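Local coordinates for protein beta-1,3-glucanosyltransferase (Rhizomucor miehei CAU432, PDB 4WTP) that belongs to glycosyl hydrolase family 17, a family of carbohydrate-active enzymes built on a beta/alpha barrel, at residues A[81-86]-A[92-97]. Numbering follows the deposited sequence. Where two conformers were deposited one is given.
Sequences SLALAA and MRIYLG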
ATOM      1  N   SER A  81     -15.760  -3.903   0.618  1.00 20.43           N
ATOM      2  CA  SER A  81     -16.733  -4.972   0.291  1.00 20.88           C
ATOM      3  C   SER A  81     -16.650  -5.416  -1.178  1.00 19.75           C
ATOM      4  O   SER A  81     -16.596  -6.623  -1.489  1.00 20.94           O
ATOM      5  CB  SER A  81     -18.163  -4.511   0.607  1.00 22.12           C
ATOM      6  OG  SER A  81     -19.131  -5.499   0.250  1.00 23.70           O
ATOM      7  N   LEU A  82     -16.532  -4.437  -2.080  1.00 22.09           N
ATOM      8  CA  LEU A  82     -16.353  -4.755  -3.508  1.00 24.15           C
ATOM      9  C   LEU A  82     -15.058  -5.519  -3.803  1.00 19.63           C
ATOM     10  O   LEU A  82     -15.063  -6.535  -4.514  1.00 20.51           O
ATOM     11  CB  LEU A  82     -16.403  -3.489  -4.362  1.00 24.02           C
ATOM     12  CG  LEU A  82     -17.733  -3.155  -5.045  1.00 28.73           C
ATOM     13  CD1 LEU A  82     -18.893  -3.195  -4.063  1.00 27.99           C
ATOM     14  CD2 LEU A  82     -17.649  -1.818  -5.759  1.00 31.08           C
ATOM     15  N   ALA A  83     -13.952  -5.056  -3.201  1.00 19.02           N
ATOM     16  CA  ALA A  83     -12.655  -5.700  -3.435  1.00 18.99           C
ATOM     17  C   ALA A  83     -12.554  -7.111  -2.833  1.00 15.09           C
ATOM     18  O   ALA A  83     -11.929  -8.004  -3.399  1.00 17.08           O
ATOM     19  CB  ALA A  83     -11.544  -4.804  -2.921  1.00 17.22           C
ATOM     20  N   LEU A  84     -13.234  -7.307  -1.692  1.00 16.90           N
ATOM     21  CA  LEU A  84     -13.332  -8.649  -1.089  1.00 16.41           C
ATOM     22  C   LEU A  84     -14.025  -9.630  -2.065  1.00 15.83           C
ATOM     23  O   LEU A  84     -13.553 -10.733  -2.279  1.00 17.87           O
ATOM     24  CB  LEU A  84     -14.059  -8.591   0.276  1.00 17.49           C
ATOM     25  CG  LEU A  84     -13.206  -8.045   1.433  1.00 16.08           C
ATOM     26  CD1 LEU A  84     -14.071  -7.556   2.595  1.00 17.04           C
ATOM     27  CD2 LEU A  84     -12.218  -9.116   1.894  1.00 17.37           C
ATOM     28  N   ALA A  85     -15.106  -9.185  -2.675  1.00 18.82           N
ATOM     29  CA  ALA A  85     -15.831 -10.046  -3.627  1.00 20.42           C
ATOM     30  C   ALA A  85     -15.033 -10.312  -4.917  1.00 21.26           C
ATOM     31  O   ALA A  85     -14.937 -11.459  -5.375  1.00 19.86           O
ATOM     32  CB  ALA A  85     -17.197  -9.469  -3.924  1.00 22.03           C
ATOM     33  N   ALA A  86     -14.370  -9.271  -5.434  1.00 19.82           N
ATOM     34  CA  ALA A  86     -13.577  -9.422  -6.660  1.00 20.04           C
ATOM     35  C   ALA A  86     -12.371 -10.335  -6.443  1.00 17.04           C
ATOM     36  O   ALA A  86     -12.147 -11.264  -7.214  1.00 19.80           O
ATOM     37  CB  ALA A  86     -13.161  -8.057  -7.162  1.00 19.83           C
ATOM     38  N   MET A  92      -7.763 -14.396  -5.283  0.58 17.83           N
ATOM     39  CA  MET A  92      -6.707 -13.470  -4.860  0.58 16.52           C
ATOM     40  C   MET A  92      -6.789 -13.136  -3.358  0.58 16.76           C
ATOM     41  O   MET A  92      -7.801 -13.414  -2.716  0.58 16.87           O
ATOM     42  CB  MET A  92      -6.759 -12.174  -5.703  0.58 16.02           C
ATOM     43  CG  MET A  92      -6.626 -12.350  -7.224  0.58 16.01           C
ATOM     44  SD  MET A  92      -6.777 -10.831  -8.238  0.58 12.63           S
ATOM     45  CE  MET A  92      -5.118 -10.137  -7.984  0.58 15.87           C
ATOM     46  N   ARG A  93      -5.730 -12.525  -2.822  1.00 16.23           N
ATOM     47  CA  ARG A  93      -5.700 -12.104  -1.416  1.00 14.39           C
ATOM     48  C   ARG A  93      -5.740 -10.573  -1.320  1.00 11.65           C
ATOM     49  O   ARG A  93      -5.562  -9.890  -2.351  1.00 12.55           O
ATOM     50  CB  ARG A  93      -4.427 -12.595  -0.731  1.00 17.40           C
ATOM     51  CG  ARG A  93      -3.987 -14.006  -1.077  1.00 20.51           C
ATOM     52  CD  ARG A  93      -4.714 -15.014  -0.243  1.00 21.61           C
ATOM     53  NE  ARG A  93      -4.582 -14.766   1.196  1.00 19.11           N
ATOM     54  CZ  ARG A  93      -5.281 -15.436   2.116  1.00 19.25           C
ATOM     55  NH1 ARG A  93      -6.166 -16.358   1.749  1.00 22.21           N
ATOM     56  NH2 ARG A  93      -5.104 -15.167   3.400  1.00 19.23           N
ATOM     57  N   ILE A  94      -5.907 -10.033  -0.115  1.00 11.74           N
ATOM     58  CA  ILE A  94      -6.072  -8.585   0.045  1.00 11.53           C
ATOM     59  C   ILE A  94      -5.544  -8.068   1.377  1.00 11.13           C
ATOM     60  O   ILE A  94      -5.713  -8.715   2.414  1.00 12.30           O
ATOM     61  CB  ILE A  94      -7.556  -8.159  -0.168  1.00 13.41           C
ATOM     62  CG1 ILE A  94      -7.693  -6.650  -0.287  1.00 12.69           C
ATOM     63  CG2 ILE A  94      -8.499  -8.751   0.879  1.00 14.47           C
ATOM     64  CD1 ILE A  94      -9.037  -6.203  -0.869  1.00 14.51           C
ATOM     65  N   TYR A  95      -4.952  -6.870   1.379  1.00 10.76           N
ATOM     66  CA  TYR A  95      -4.739  -6.093   2.609  1.00 10.74           C
ATOM     67  C   TYR A  95      -5.798  -5.011   2.592  1.00 10.83           C
ATOM     68  O   TYR A  95      -5.942  -4.275   1.599  1.00 11.95           O
ATOM     69  CB  TYR A  95      -3.368  -5.399   2.616  1.00 11.35           C
ATOM     70  CG  TYR A  95      -2.225  -6.262   3.097  1.00 11.25           C
ATOM     71  CD1 TYR A  95      -1.720  -7.310   2.320  1.00 13.68           C
ATOM     72  CD2 TYR A  95      -1.623  -5.996   4.327  1.00 13.55           C
ATOM     73  CE1 TYR A  95      -0.646  -8.089   2.778  1.00 13.38           C
ATOM     74  CE2 TYR A  95      -0.568  -6.744   4.782  1.00 15.61           C
ATOM     75  CZ  TYR A  95      -0.114  -7.803   4.031  1.00 13.01           C
ATOM     76  OH  TYR A  95       0.962  -8.533   4.477  1.00 14.50           O
ATOM     77  N   LEU A  96      -6.559  -4.904   3.678  1.00 12.23           N
ATOM     78  CA  LEU A  96      -7.553  -3.840   3.804  1.00 12.32           C
ATOM     79  C   LEU A  96      -6.998  -2.670   4.596  1.00 12.25           C
ATOM     80  O   LEU A  96      -6.598  -2.798   5.752  1.00 14.55           O
ATOM     81  CB  LEU A  96      -8.784  -4.380   4.538  1.00 13.08           C
ATOM     82  CG  LEU A  96      -9.621  -5.459   3.866  1.00 14.34           C
ATOM     83  CD1 LEU A  96     -10.805  -5.885   4.739  1.00 14.15           C
ATOM     84  CD2 LEU A  96     -10.135  -4.948   2.534  1.00 16.09           C
ATOM     85  N   GLY A  97      -6.982  -1.489   3.972  1.00 12.89           N
ATOM     86  CA  GLY A  97      -6.552  -0.273   4.648  1.00 14.33           C
ATOM     87  C   GLY A  97      -7.760   0.458   5.204  1.00 13.50           C
ATOM     88  O   GLY A  97      -8.835   0.477   4.560  1.00 15.10           O
TER
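Ile94 reaches from strand 93-98 to helix 79-90 and splits its two branches between neighbouring helix residues, Ala83 and Leu84. From the backbone, its CB heads for the helix. On the short branch, the methyl Ile94 CG2 meets Leu84 CD2 at 3.9 Å. The other branch goes further: CG1 lies anti to the backbone N (chi1 -168°), and the chain stays extended through its second torsion. CG1 itself is mainly a spacer, but it carries Ile94 CD1 to within 3.5 Å of the methyl Ala83 CB. Ile94 CD1 also comes up to Ala83 C, at 4.1 Å, so the tip rests against the helix backbone as well as its methyl.

This is the helix-to-second-strand packing of a right-handed beta-alpha-beta unit, strand 68-71, helix 79-90 and strand 93-98, in a TIM barrel. The axes of segments 81-86 and 93-97 run nearly antiparallel, at 165°, and come within 8.7 Å of each other; the helix covers the outer face of the barrel wall.

Leu84 works from the helix side. Its CG is anti to the carbonyl carbon (chi1 -76°), which sends the forked end toward the strand although CB starts off to one side. The side chain crosses that of Ile94 at about a right angle, and the two methyls have different tasks: CD2 takes Ile94, while Leu84 CD1 approaches Leu96 CD1 at 4.2 Å. Within the strand, Leu96 CD2 lies 3.8 Å from Ile94 CD1, joining the two residues that face the helix. Tyr95, between them, turns to the opposite side of the strand. Val125 of strand 125-132 touches Leu84, Ile94 and Leu96, whereas Thr71 of strand 68-71 meets Ala83 and Leu96.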